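Local coordinates for lipoprotein (PDB 4OTE), which binds selenomethionine in the cleft between its two lobes and probably serves as the lipid-anchored methionine receptor of a transport system, at residues V9-V14 with L34-F39; G17-E22 with S227-K232; V84-L89 with A191-E196; T105-N110 with T167-D172; N199-R204 with V215-L220. All blocks are in the same frame, centred on the assembly; numbering follows the deposited sequence. Where two conformers were deposited one is given.

Interaction 1 of 5, residues V9-V14 with L34-F39; sequences VGATLV and LEVKNF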
# COMPACT_ATOMS: atom_id res chain seq x y z
N VAL A 9 -2.66 3.43 17.92
CA VAL A 9 -2.08 3.28 16.59
C VAL A 9 -3.09 3.66 15.52
O VAL A 9 -4.22 3.17 15.54
CB VAL A 9 -1.59 1.83 16.35
CG1 VAL A 9 -0.81 1.74 15.04
CG2 VAL A 9 -0.72 1.36 17.51
N GLY A 10 -2.69 4.54 14.61
CA GLY A 10 -3.49 4.91 13.45
C GLY A 10 -3.26 3.94 12.30
O GLY A 10 -2.12 3.59 12.02
N ALA A 11 -4.32 3.51 11.63
CA ALA A 11 -4.16 2.56 10.53
C ALA A 11 -5.33 2.58 9.56
O ALA A 11 -6.47 2.84 9.95
CB ALA A 11 -3.97 1.16 11.07
N THR A 12 -5.03 2.30 8.30
CA THR A 12 -6.06 1.95 7.33
C THR A 12 -6.56 0.55 7.69
O THR A 12 -5.80 -0.27 8.20
CB THR A 12 -5.50 1.96 5.90
OG1 THR A 12 -4.23 1.31 5.89
CG2 THR A 12 -5.33 3.39 5.43
N LEU A 13 -7.85 0.29 7.46
CA LEU A 13 -8.44 -0.98 7.88
C LEU A 13 -7.67 -2.18 7.32
O LEU A 13 -7.32 -3.10 8.06
CB LEU A 13 -9.90 -1.07 7.46
CG LEU A 13 -10.67 -2.31 7.95
CD1 LEU A 13 -10.59 -2.46 9.46
CD2 LEU A 13 -12.12 -2.26 7.48
N VAL A 14 -7.42 -2.17 6.01
CA VAL A 14 -6.80 -3.30 5.33
C VAL A 14 -5.39 -2.94 4.86
O VAL A 14 -5.22 -1.95 4.15
CB VAL A 14 -7.64 -3.75 4.13
CG1 VAL A 14 -6.92 -4.85 3.35
CG2 VAL A 14 -9.01 -4.21 4.59
N LEU A 34 -4.37 -1.67 23.60
CA LEU A 34 -4.26 -1.12 22.25
C LEU A 34 -5.56 -0.47 21.82
O LEU A 34 -6.63 -1.04 22.01
CB LEU A 34 -3.93 -2.22 21.24
CG LEU A 34 -3.93 -1.76 19.77
CD1 LEU A 34 -2.68 -0.95 19.47
CD2 LEU A 34 -4.06 -2.93 18.81
N GLU A 35 -5.45 0.74 21.26
CA GLU A 35 -6.56 1.37 20.57
C GLU A 35 -6.15 1.66 19.14
O GLU A 35 -5.12 2.27 18.89
CB GLU A 35 -6.97 2.66 21.28
CG GLU A 35 -7.55 2.43 22.66
CD GLU A 35 -7.99 3.71 23.32
OE1 GLU A 35 -8.80 4.44 22.73
OE2 GLU A 35 -7.51 3.99 24.45
N VAL A 36 -6.97 1.19 18.19
CA VAL A 36 -6.72 1.42 16.78
C VAL A 36 -7.61 2.58 16.31
O VAL A 36 -8.83 2.53 16.46
CB VAL A 36 -7.03 0.17 15.94
CG1 VAL A 36 -6.73 0.41 14.47
CG2 VAL A 36 -6.24 -1.02 16.47
N LYS A 37 -6.97 3.61 15.77
CA LYS A 37 -7.69 4.73 15.17
C LYS A 37 -7.71 4.51 13.65
O LYS A 37 -6.65 4.43 13.01
CB LYS A 37 -7.00 6.04 15.52
CG LYS A 37 -7.72 7.28 15.04
CD LYS A 37 -6.93 8.54 15.37
CE LYS A 37 -7.01 8.91 16.84
NZ LYS A 37 -8.41 9.13 17.29
N ASN A 38 -8.91 4.41 13.09
CA ASN A 38 -9.09 4.13 11.67
C ASN A 38 -8.90 5.38 10.81
O ASN A 38 -9.46 6.44 11.12
CB ASN A 38 -10.49 3.54 11.44
CG ASN A 38 -10.73 3.16 9.99
OD1 ASN A 38 -9.94 2.45 9.38
ND2 ASN A 38 -11.85 3.61 9.44
N PHE A 39 -8.11 5.26 9.75
CA PHE A 39 -7.99 6.31 8.74
C PHE A 39 -8.36 5.75 7.37
O PHE A 39 -8.18 4.56 7.13
CB PHE A 39 -6.57 6.88 8.73
CG PHE A 39 -6.25 7.71 9.93
CD1 PHE A 39 -6.59 9.06 9.96
CD2 PHE A 39 -5.62 7.16 11.03
CE1 PHE A 39 -6.30 9.83 11.07
CE2 PHE A 39 -5.33 7.92 12.14
CZ PHE A 39 -5.67 9.26 12.16
O HOH W 1 -9.43 2.29 6.50

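Interaction 2 of 5, residues G17-E22 with S227-K232; sequences GELLEE and SLIEEK. With ZN (zinc ion), chain G; ZN (zinc ion), chain H.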
# COMPACT_ATOMS: atom_id res chain seq x y z
N GLY A 17 -5.07 -2.33 10.05
CA GLY A 17 -6.09 -2.14 11.08
C GLY A 17 -6.60 -3.45 11.65
O GLY A 17 -6.60 -3.66 12.86
N GLU A 18 -7.00 -4.35 10.75
CA GLU A 18 -7.55 -5.64 11.15
C GLU A 18 -6.48 -6.56 11.74
O GLU A 18 -6.77 -7.34 12.64
CB GLU A 18 -8.27 -6.30 9.95
CG GLU A 18 -8.70 -7.75 10.11
CD GLU A 18 -9.60 -8.03 11.31
OE1 GLU A 18 -10.16 -7.08 11.90
OE2 GLU A 18 -9.75 -9.22 11.67
N LEU A 19 -5.24 -6.44 11.27
CA LEU A 19 -4.11 -7.16 11.86
C LEU A 19 -3.89 -6.71 13.31
O LEU A 19 -3.81 -7.54 14.22
CB LEU A 19 -2.83 -6.95 11.05
CG LEU A 19 -1.51 -7.46 11.65
CD1 LEU A 19 -1.59 -8.95 11.97
CD2 LEU A 19 -0.34 -7.17 10.72
N LEU A 20 -3.82 -5.40 13.53
CA LEU A 20 -3.69 -4.85 14.88
C LEU A 20 -4.83 -5.30 15.80
O LEU A 20 -4.58 -5.67 16.95
CB LEU A 20 -3.61 -3.32 14.85
CG LEU A 20 -2.30 -2.71 14.34
CD1 LEU A 20 -2.50 -1.25 13.98
CD2 LEU A 20 -1.18 -2.87 15.35
N GLU A 21 -6.06 -5.29 15.29
CA GLU A 21 -7.23 -5.69 16.09
C GLU A 21 -7.09 -7.13 16.57
O GLU A 21 -7.38 -7.42 17.73
CB GLU A 21 -8.53 -5.56 15.28
CG GLU A 21 -8.99 -4.13 15.00
CD GLU A 21 -9.54 -3.39 16.21
OE1 GLU A 21 -9.59 -3.98 17.31
OE2 GLU A 21 -9.93 -2.21 16.06
N GLU A 22 -6.65 -8.01 15.69
CA GLU A 22 -6.47 -9.42 16.04
C GLU A 22 -5.25 -9.67 16.93
O GLU A 22 -5.13 -10.74 17.51
CB GLU A 22 -6.40 -10.29 14.78
CG GLU A 22 -7.70 -10.32 13.98
CD GLU A 22 -8.82 -11.05 14.69
OE1 GLU A 22 -8.55 -11.83 15.63
OE2 GLU A 22 -10.00 -10.86 14.31
N SER A 227 0.81 -15.76 10.71
CA SER A 227 -0.31 -16.65 10.39
C SER A 227 -1.60 -15.87 10.12
O SER A 227 -2.37 -16.24 9.25
CB SER A 227 -0.52 -17.70 11.49
OG SER A 227 -0.84 -17.09 12.73
N LEU A 228 -1.82 -14.78 10.86
CA LEU A 228 -2.99 -13.91 10.61
C LEU A 228 -2.97 -13.33 9.20
O LEU A 228 -4.00 -13.32 8.51
CB LEU A 228 -3.06 -12.76 11.62
CG LEU A 228 -3.53 -13.09 13.03
CD1 LEU A 228 -3.23 -11.93 13.96
CD2 LEU A 228 -5.01 -13.45 13.05
N ILE A 229 -1.81 -12.82 8.78
CA ILE A 229 -1.67 -12.27 7.43
C ILE A 229 -1.94 -13.34 6.38
O ILE A 229 -2.69 -13.11 5.43
CB ILE A 229 -0.26 -11.67 7.20
CG1 ILE A 229 -0.10 -10.39 8.01
CG2 ILE A 229 -0.02 -11.40 5.72
CD1 ILE A 229 1.35 -10.02 8.26
N GLU A 230 -1.31 -14.50 6.55
CA GLU A 230 -1.45 -15.58 5.58
C GLU A 230 -2.88 -16.12 5.51
O GLU A 230 -3.38 -16.39 4.42
CB GLU A 230 -0.46 -16.70 5.88
CG GLU A 230 0.98 -16.31 5.57
CD GLU A 230 1.94 -17.47 5.69
OE1 GLU A 230 2.30 -17.83 6.83
OE2 GLU A 230 2.34 -18.01 4.64
N GLU A 231 -3.53 -16.27 6.66
CA GLU A 231 -4.89 -16.82 6.69
C GLU A 231 -5.92 -15.84 6.10
O GLU A 231 -6.85 -16.27 5.42
CB GLU A 231 -5.29 -17.29 8.10
CG GLU A 231 -6.04 -16.29 8.97
CD GLU A 231 -6.23 -16.77 10.41
OE1 GLU A 231 -5.56 -17.75 10.81
OE2 GLU A 231 -7.04 -16.17 11.14
N LYS A 232 -5.76 -14.54 6.34
CA LYS A 232 -6.73 -13.55 5.86
C LYS A 232 -6.51 -13.11 4.41
O LYS A 232 -7.48 -12.87 3.69
CB LYS A 232 -6.73 -12.32 6.77
CG LYS A 232 -7.27 -12.58 8.16
CD LYS A 232 -7.18 -11.33 9.02
CE LYS A 232 -7.80 -11.53 10.39
NZ LYS A 232 -9.28 -11.44 10.35
ZN ZN G . -10.94 -9.33 13.36
ZN ZN H . -10.93 -1.46 17.66

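Interaction 3 of 5, residues V84-L89 with A191-E196; sequences VCPAIL and APINDE. With MSE (selenomethionine), chain C.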
# COMPACT_ATOMS: atom_id res chain seq x y z
N VAL A 84 4.56 -6.96 2.30
CA VAL A 84 4.41 -6.28 1.02
C VAL A 84 2.98 -6.45 0.53
O VAL A 84 2.35 -7.48 0.78
CB VAL A 84 5.37 -6.86 -0.03
CG1 VAL A 84 5.45 -5.95 -1.24
CG2 VAL A 84 6.76 -7.07 0.55
N CYS A 85 2.48 -5.43 -0.17
CA CYS A 85 1.15 -5.44 -0.75
C CYS A 85 1.31 -5.11 -2.23
O CYS A 85 1.09 -3.97 -2.64
CB CYS A 85 0.26 -4.40 -0.06
SG CYS A 85 0.04 -4.63 1.72
N PRO A 86 1.72 -6.11 -3.04
CA PRO A 86 1.98 -5.84 -4.45
C PRO A 86 0.77 -5.21 -5.13
O PRO A 86 -0.36 -5.63 -4.88
CB PRO A 86 2.24 -7.23 -5.04
CG PRO A 86 2.64 -8.08 -3.89
CD PRO A 86 1.92 -7.53 -2.70
N ALA A 87 1.01 -4.20 -5.96
CA ALA A 87 -0.04 -3.60 -6.76
C ALA A 87 -0.67 -4.66 -7.65
O ALA A 87 0.03 -5.49 -8.22
CB ALA A 87 0.52 -2.46 -7.61
N ILE A 88 -1.99 -4.64 -7.74
CA ILE A 88 -2.72 -5.59 -8.57
C ILE A 88 -3.51 -4.83 -9.62
O ILE A 88 -4.14 -3.82 -9.32
CB ILE A 88 -3.65 -6.48 -7.72
CG1 ILE A 88 -2.80 -7.42 -6.85
CG2 ILE A 88 -4.58 -7.30 -8.61
CD1 ILE A 88 -3.59 -8.15 -5.78
N LEU A 89 -3.44 -5.31 -10.86
CA LEU A 89 -4.19 -4.74 -11.96
C LEU A 89 -5.52 -5.49 -12.04
O LEU A 89 -5.54 -6.71 -12.24
CB LEU A 89 -3.41 -4.88 -13.27
CG LEU A 89 -3.98 -4.23 -14.54
CD1 LEU A 89 -4.12 -2.72 -14.37
CD2 LEU A 89 -3.11 -4.55 -15.75
N ALA A 191 2.07 -7.31 -9.19
CA ALA A 191 3.44 -6.79 -9.30
C ALA A 191 4.43 -7.69 -8.57
O ALA A 191 4.05 -8.43 -7.66
CB ALA A 191 3.51 -5.37 -8.75
N PRO A 192 5.71 -7.65 -8.97
CA PRO A 192 6.68 -8.52 -8.31
C PRO A 192 6.86 -8.17 -6.84
O PRO A 192 6.61 -7.03 -6.45
CB PRO A 192 7.99 -8.26 -9.08
CG PRO A 192 7.61 -7.48 -10.29
CD PRO A 192 6.35 -6.76 -9.96
N ILE A 193 7.27 -9.14 -6.04
CA ILE A 193 7.58 -8.89 -4.64
C ILE A 193 8.84 -8.03 -4.56
O ILE A 193 9.87 -8.38 -5.15
CB ILE A 193 7.82 -10.18 -3.83
CG1 ILE A 193 6.64 -11.15 -3.97
CG2 ILE A 193 8.10 -9.85 -2.37
CD1 ILE A 193 5.28 -10.53 -3.74
N ASN A 194 8.76 -6.92 -3.85
CA ASN A 194 9.88 -6.02 -3.65
C ASN A 194 9.80 -5.45 -2.24
O ASN A 194 8.94 -4.62 -1.97
CB ASN A 194 9.83 -4.90 -4.70
CG ASN A 194 11.06 -4.01 -4.69
OD1 ASN A 194 11.86 -4.04 -3.75
ND2 ASN A 194 11.22 -3.22 -5.73
N ASP A 195 10.69 -5.90 -1.35
CA ASP A 195 10.60 -5.53 0.07
C ASP A 195 10.95 -4.06 0.33
O ASP A 195 10.77 -3.57 1.45
CB ASP A 195 11.43 -6.47 0.96
CG ASP A 195 12.93 -6.30 0.78
OD1 ASP A 195 13.36 -5.54 -0.11
OD2 ASP A 195 13.69 -6.95 1.53
N GLU A 196 11.45 -3.37 -0.69
CA GLU A 196 11.61 -1.91 -0.63
C GLU A 196 10.26 -1.24 -0.35
O GLU A 196 10.20 -0.19 0.29
CB GLU A 196 12.20 -1.39 -1.94
CG GLU A 196 12.62 0.07 -1.90
CD GLU A 196 13.23 0.55 -3.21
OE1 GLU A 196 13.84 -0.27 -3.94
OE2 GLU A 196 13.11 1.76 -3.52
N MSE C . -0.65 -0.72 1.05
CA MSE C . -0.08 0.29 0.10
C MSE C . 0.88 -0.40 -0.81
O MSE C . 1.83 -1.04 -0.35
OXT MSE C . 0.72 -0.31 -2.03
CB MSE C . 0.65 1.44 0.81
CG MSE C . 1.08 2.53 -0.18
SE MSE C . 2.18 3.89 0.73
CE MSE C . 0.73 4.73 1.76

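Interaction 4 of 5, residues T105-N110 with T167-D172; sequences TIAISN and TAAFID. With MSE (selenomethionine), chain C.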
# COMPACT_ATOMS: atom_id res chain seq x y z
N THR A 105 -8.37 1.63 -21.99
CA THR A 105 -7.99 2.62 -20.98
C THR A 105 -7.56 1.94 -19.68
O THR A 105 -8.23 1.01 -19.21
CB THR A 105 -9.16 3.57 -20.69
OG1 THR A 105 -10.29 2.82 -20.22
CG2 THR A 105 -9.57 4.33 -21.95
N ILE A 106 -6.46 2.41 -19.11
CA ILE A 106 -6.02 1.97 -17.78
C ILE A 106 -6.11 3.14 -16.80
O ILE A 106 -5.53 4.20 -17.04
CB ILE A 106 -4.58 1.40 -17.81
CG1 ILE A 106 -4.53 0.15 -18.70
CG2 ILE A 106 -4.11 1.05 -16.40
CD1 ILE A 106 -3.15 -0.47 -18.83
N ALA A 107 -6.84 2.94 -15.71
CA ALA A 107 -6.91 3.93 -14.63
C ALA A 107 -5.70 3.79 -13.72
O ALA A 107 -5.35 2.69 -13.31
CB ALA A 107 -8.20 3.76 -13.83
N ILE A 108 -5.07 4.93 -13.41
CA ILE A 108 -3.87 4.98 -12.58
C ILE A 108 -3.97 6.14 -11.58
O ILE A 108 -4.63 7.15 -11.86
CB ILE A 108 -2.61 5.15 -13.46
CG1 ILE A 108 -2.46 3.97 -14.42
CG2 ILE A 108 -1.34 5.27 -12.63
CD1 ILE A 108 -1.06 3.82 -14.99
N SER A 109 -3.30 6.00 -10.44
CA SER A 109 -3.26 7.05 -9.43
C SER A 109 -2.51 8.28 -9.94
O SER A 109 -1.51 8.16 -10.65
CB SER A 109 -2.58 6.54 -8.16
OG SER A 109 -2.40 7.58 -7.22
N ASN A 110 -2.99 9.46 -9.56
CA ASN A 110 -2.31 10.72 -9.88
C ASN A 110 -1.10 11.01 -8.98
O ASN A 110 -0.46 12.05 -9.13
CB ASN A 110 -3.30 11.90 -9.87
CG ASN A 110 -4.06 12.03 -8.56
OD1 ASN A 110 -3.62 11.54 -7.51
ND2 ASN A 110 -5.21 12.69 -8.61
N THR A 167 -10.92 -0.20 -18.99
CA THR A 167 -10.56 -1.58 -19.33
C THR A 167 -9.95 -2.29 -18.13
O THR A 167 -10.32 -3.42 -17.82
CB THR A 167 -9.57 -1.66 -20.50
OG1 THR A 167 -10.06 -0.90 -21.61
CG2 THR A 167 -9.37 -3.12 -20.94
N ALA A 168 -9.00 -1.63 -17.47
CA ALA A 168 -8.34 -2.16 -16.28
C ALA A 168 -7.89 -1.02 -15.36
O ALA A 168 -7.85 0.13 -15.78
CB ALA A 168 -7.15 -3.02 -16.67
N ALA A 169 -7.54 -1.35 -14.12
CA ALA A 169 -7.08 -0.35 -13.15
C ALA A 169 -6.13 -0.93 -12.10
O ALA A 169 -6.35 -2.03 -11.60
CB ALA A 169 -8.28 0.29 -12.47
N PHE A 170 -5.07 -0.18 -11.80
CA PHE A 170 -4.15 -0.50 -10.70
C PHE A 170 -4.75 0.01 -9.39
O PHE A 170 -5.01 1.21 -9.26
CB PHE A 170 -2.78 0.14 -10.91
CG PHE A 170 -1.84 -0.66 -11.78
CD1 PHE A 170 -1.29 -1.85 -11.33
CD2 PHE A 170 -1.48 -0.20 -13.04
CE1 PHE A 170 -0.42 -2.58 -12.12
CE2 PHE A 170 -0.61 -0.93 -13.83
CZ PHE A 170 -0.08 -2.12 -13.37
N ILE A 171 -4.97 -0.89 -8.43
CA ILE A 171 -5.59 -0.51 -7.15
C ILE A 171 -4.85 -1.11 -5.96
O ILE A 171 -4.64 -2.33 -5.88
CB ILE A 171 -7.07 -0.95 -7.09
CG1 ILE A 171 -7.84 -0.47 -8.33
CG2 ILE A 171 -7.74 -0.39 -5.83
CD1 ILE A 171 -9.29 -0.89 -8.37
N ASP A 172 -4.45 -0.25 -5.03
CA ASP A 172 -3.84 -0.68 -3.77
C ASP A 172 -4.78 -1.64 -3.04
O ASP A 172 -5.99 -1.44 -3.02
CB ASP A 172 -3.54 0.52 -2.86
CG ASP A 172 -2.42 1.39 -3.37
OD1 ASP A 172 -2.10 1.31 -4.58
OD2 ASP A 172 -1.86 2.17 -2.57
N MSE C . -0.65 -0.72 1.05
CA MSE C . -0.08 0.29 0.10
C MSE C . 0.88 -0.40 -0.81
O MSE C . 1.83 -1.04 -0.35
OXT MSE C . 0.72 -0.31 -2.03
CB MSE C . 0.65 1.44 0.81
CG MSE C . 1.08 2.53 -0.18
SE MSE C . 2.18 3.89 0.73
CE MSE C . 0.73 4.73 1.76

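Interaction 5 of 5, residues N199-R204 with V215-L220; sequences NLLAFR and VLQDVL. With MSE (selenomethionine), chain C.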
# COMPACT_ATOMS: atom_id res chain seq x y z
N ASN A 199 5.23 -2.54 3.72
CA ASN A 199 4.54 -1.71 4.69
C ASN A 199 5.14 -1.96 6.07
O ASN A 199 5.69 -3.04 6.33
CB ASN A 199 3.04 -1.99 4.72
CG ASN A 199 2.34 -1.54 3.45
OD1 ASN A 199 2.95 -1.47 2.38
ND2 ASN A 199 1.05 -1.24 3.56
N LEU A 200 5.03 -0.97 6.94
CA LEU A 200 5.70 -1.03 8.23
C LEU A 200 5.10 -0.05 9.22
O LEU A 200 4.36 0.86 8.85
CB LEU A 200 7.21 -0.79 8.06
CG LEU A 200 7.66 0.21 6.98
CD1 LEU A 200 7.29 1.64 7.34
CD2 LEU A 200 9.16 0.09 6.74
N LEU A 201 5.43 -0.25 10.49
CA LEU A 201 5.05 0.68 11.53
C LEU A 201 5.91 1.93 11.39
O LEU A 201 7.11 1.83 11.11
CB LEU A 201 5.25 0.05 12.91
CG LEU A 201 4.55 0.74 14.08
CD1 LEU A 201 3.06 0.44 14.07
CD2 LEU A 201 5.18 0.32 15.40
N ALA A 202 5.29 3.09 11.53
CA ALA A 202 6.00 4.36 11.54
C ALA A 202 5.73 5.06 12.86
O ALA A 202 4.66 4.92 13.45
CB ALA A 202 5.56 5.23 10.37
N PHE A 203 6.71 5.82 13.33
CA PHE A 203 6.62 6.48 14.63
C PHE A 203 7.54 7.68 14.66
O PHE A 203 8.42 7.83 13.81
CB PHE A 203 6.97 5.49 15.74
CG PHE A 203 8.12 4.59 15.42
CD1 PHE A 203 9.43 5.03 15.57
CD2 PHE A 203 7.90 3.31 14.94
CE1 PHE A 203 10.50 4.19 15.25
CE2 PHE A 203 8.96 2.47 14.63
CZ PHE A 203 10.26 2.91 14.79
N ARG A 204 7.32 8.56 15.63
CA ARG A 204 8.17 9.73 15.80
C ARG A 204 9.58 9.28 16.16
O ARG A 204 9.77 8.36 16.96
CB ARG A 204 7.62 10.68 16.87
CG ARG A 204 6.31 11.35 16.48
CD ARG A 204 5.82 12.27 17.58
NE ARG A 204 5.52 11.55 18.82
CZ ARG A 204 4.38 10.90 19.07
NH1 ARG A 204 3.39 10.88 18.19
NH2 ARG A 204 4.23 10.27 20.24
N VAL A 215 7.06 -2.92 21.93
CA VAL A 215 5.97 -3.89 22.11
C VAL A 215 5.23 -4.12 20.79
O VAL A 215 4.94 -5.25 20.43
CB VAL A 215 4.97 -3.45 23.21
CG1 VAL A 215 3.63 -4.16 23.07
CG2 VAL A 215 5.56 -3.72 24.59
N LEU A 216 4.93 -3.03 20.08
CA LEU A 216 4.20 -3.11 18.82
C LEU A 216 4.97 -3.88 17.76
O LEU A 216 4.39 -4.72 17.06
CB LEU A 216 3.87 -1.71 18.29
CG LEU A 216 2.69 -0.98 18.93
CD1 LEU A 216 2.62 0.43 18.36
CD2 LEU A 216 1.39 -1.72 18.69
N GLN A 217 6.26 -3.60 17.63
CA GLN A 217 7.07 -4.27 16.63
C GLN A 217 7.36 -5.73 16.99
O GLN A 217 7.57 -6.55 16.10
CB GLN A 217 8.35 -3.50 16.35
CG GLN A 217 8.08 -2.16 15.67
CD GLN A 217 9.25 -1.65 14.86
OE1 GLN A 217 9.21 -1.65 13.63
NE2 GLN A 217 10.31 -1.23 15.54
N ASP A 218 7.34 -6.04 18.29
CA ASP A 218 7.43 -7.43 18.73
C ASP A 218 6.21 -8.23 18.27
O ASP A 218 6.36 -9.25 17.60
CB ASP A 218 7.57 -7.52 20.26
CG ASP A 218 9.01 -7.39 20.73
OD1 ASP A 218 9.91 -7.33 19.87
OD2 ASP A 218 9.23 -7.35 21.97
N VAL A 219 5.01 -7.74 18.60
CA VAL A 219 3.80 -8.48 18.25
C VAL A 219 3.56 -8.50 16.74
O VAL A 219 3.04 -9.48 16.22
CB VAL A 219 2.54 -7.98 18.99
CG1 VAL A 219 2.78 -7.94 20.50
CG2 VAL A 219 2.09 -6.62 18.48
N LEU A 220 3.97 -7.44 16.04
CA LEU A 220 3.74 -7.34 14.60
C LEU A 220 4.67 -8.23 13.76
O LEU A 220 4.39 -8.48 12.59
CB LEU A 220 3.83 -5.89 14.11
CG LEU A 220 2.56 -5.07 14.29
CD1 LEU A 220 2.87 -3.58 14.25
CD2 LEU A 220 1.53 -5.42 13.22
N MSE C . -0.65 -0.72 1.05
CA MSE C . -0.08 0.29 0.10
C MSE C . 0.88 -0.40 -0.81
O MSE C . 1.83 -1.04 -0.35
OXT MSE C . 0.72 -0.31 -2.03
CB MSE C . 0.65 1.44 0.81
CG MSE C . 1.08 2.53 -0.18
SE MSE C . 2.18 3.89 0.73
CE MSE C . 0.73 4.73 1.76
O HOH W 2 7.21 -2.16 11.61

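Interaction 1 of 5, residues V9-V14 with L34-F39
The first beta-alpha-beta crossover of the chain brings strands 6-12 and 33-39 side by side in parallel, with helix 13-22 in the connection between them. Four backbone bonds join the pair in the staggered pattern of parallel strands. Val9 N meets Glu35 O at 2.9 Å, nearly along the C=O axis, and Lys37 N returns to Val9 O at 2.8 Å. Ala11 N then reaches Lys37 O, and Phe39 N closes on Ala11 O at 2.9 Å from above the carbonyl plane. On the helix side, Val9 and Leu34 cross obliquely, CG2 of Val9 3.6 Å from CD1 of Leu34, and Leu20 packs over Val9, Ala11 and Val36. On the other face Gly10 has no side chain, so the ring edge of Phe39 can come close, CE2 lying 3.8 Å from Gly10 CA. Beside Leu13, one water accepts from Leu13 N at 2.7 Å and donates to Asn38 OD1 and Phe39 O. Such parallel pairing beneath a connecting helix is typical of the alpha/beta lobes of periplasmic binding proteins.

Interaction 2 of 5, residues G17-E22 with S227-K232
Charge, metal and apolar contacts come together where helix 13-22 crosses helix 223-233, the axes of the two short segments approaching to 10.5 Å at 128°. The electrostatic part is a salt bridge: NZ of Lys232 lies 2.6 Å from Glu18 OE2. The lysine chain is extended as far as CE and bends only at its last torsion (chi4 -79°), and its ammonium takes the anti lone pair of OE2. Metal binding uses that same oxygen. Glu18 OE2 stands 2.1 Å from a zinc ion, which Glu22 OE2, one turn further on, also holds at 2.0 Å, with one further ligand atom from elsewhere in the structure; the zinc probably keeps both carboxylates ionised, the lysine adding to this at Glu18. Glu21, which takes no part in the helix packing, gives OE2 to a second zinc. Apolar packing fills the rest. CD1 of Leu228 sits 3.7 Å from Glu22 CB and 3.9 Å from Leu19 CD1, while the other branch of Leu19, CD2, meets Ile229 CD1 at 4.1 Å. Along the charged margin, Glu22 CG rests on Lys232 CE at 3.8 Å. Two carboxylates four residues apart on one helical face, sharing a cation, form a familiar surface metal site, here bordered by a lysine from a crossing helix.

Interaction 3 of 5, residues V84-L89 with A191-E196
Pro86 sits in the middle of this contact between two chain crossings that run in nearly opposite directions. The ring is directed toward segment 191-196, and CB comes down on the backbone of Ala191, 3.4 Å from Ala191 O. One atom further out, CG touches the tip of Ile193, with CD1 of that residue 3.6 Å away; the ring and the isoleucine lie side by side, pointing the same way. CG1 of Ile193 is anti to its carbonyl carbon and the chain then folds at chi2 (-49°), which brings CD1 there. Next to the ring, Ala191 N donates to Ala87 O at 2.9 Å, nearly along the C=O axis, which ties the two backbones together at this end. Val84 extends the packing, its CG1 3.8 Å from Asn194 O, just where Asn194 OD1 accepts from Glu196 N in an Asx turn. Cys85 points the other way, and its CB lies 3.7 Å from O of the bound selenomethionine. Segment 84-89 leads out of one sheet into the other and segment 191-196 leads back, the paired interlobe crossings characteristic of the hinge in a two-lobed binding protein.

Interaction 4 of 5, residues T105-N110 with T167-D172
Thr105 O is gripped twice: Thr167 N reaches it at 3.0 Å in the carbonyl plane, and Ala168 N at 3.3 Å nearly along the C=O axis. The two threonines also exchange side-chain bonds. Thr167 OG1, anti to its own carbonyl carbon (chi1 -52°), accepts from Thr105 N at 3.1 Å, and Thr105 OG1 receives a weak bond from Thr167 N. Further along, Ala107 N donates to Ala168 O at 3.0 Å and Phe170 N to Ala107 O at 3.3 Å. This parallel pairing occupies the interior of a five-stranded mixed sheet, the core of one alpha/beta lobe of the binding-protein fold. On one face the methyl carbons CB of Ala107 and CB of Ala169 meet at 3.7 Å. On the other, Ile106 CG2 stands 4.4 Å from Phe170 CD2, and helix 112-124 lays Leu122 over both residues. Beyond the strand the chain delivers Asp172 to the ligand pocket, its OD2 3.6 Å from OXT of the selenomethionine and hydrogen-bonded with Tyr42 OH.

Interaction 5 of 5, residues N199-R204 with V215-L220
Two donors grip Gln217 OE1, the best-held side-chain oxygen where helix 211-220 packs against strand 199-204: the backbone N of Lys80, and a water 2.9 Å away. That water also accepts from Leu201 N at 2.8 Å, so it links the helix side chain to the strand backbone. Held at its oxygen, the amide of Gln217 stands steeply against the ring of Phe203, the planes 72° apart and NE2 4.0 Å from CE2. Phe203 comes within reach because its CG takes the crowded position between the backbone N and the carbonyl carbon (chi1 40°). The apolar part turns on Leu201, whose CG is anti to the backbone N and whose two methyls part company. CD2 touches both Leu216 CB and Gln217 CG at 3.8 Å, while CD1 reaches Leu220 CD1 at 4.0 Å; the leucine crosses Leu216 and Leu220 at about a right angle. Asn199 of the same segment belongs to the selenomethionine pocket. The helix segment runs nearly antiparallel to the strand, their axes 9.9 Å apart at the closest, its Leu216 and Leu220 lying also on strand 56-58 and its Leu216 and Val219 on helix 24-29, while strand 199-204 itself pairs with strands 56-58 and 76-84.

Overall arrangement
From the N terminus, interaction 1 closes first, a short loop through helices 13-22 and 24-29. Interaction 2 crosses it, since segment 17-22 lies within that loop but waits some two hundred residues for its partner near the C terminus. The long loop so formed encloses the remaining three. Interaction 3 spans the excursion into the second lobe, with interaction 4 contained within it as part of that lobe's sheet; interaction 5 follows in series after the return. Interactions 1, 2 and 5 touch one another through Val9, Leu19, Leu20, Leu216 and Leu220 in the first lobe. Interactions 3, 4 and 5 each supply a residue to the selenomethionine pocket, joining both lobes around the ligand.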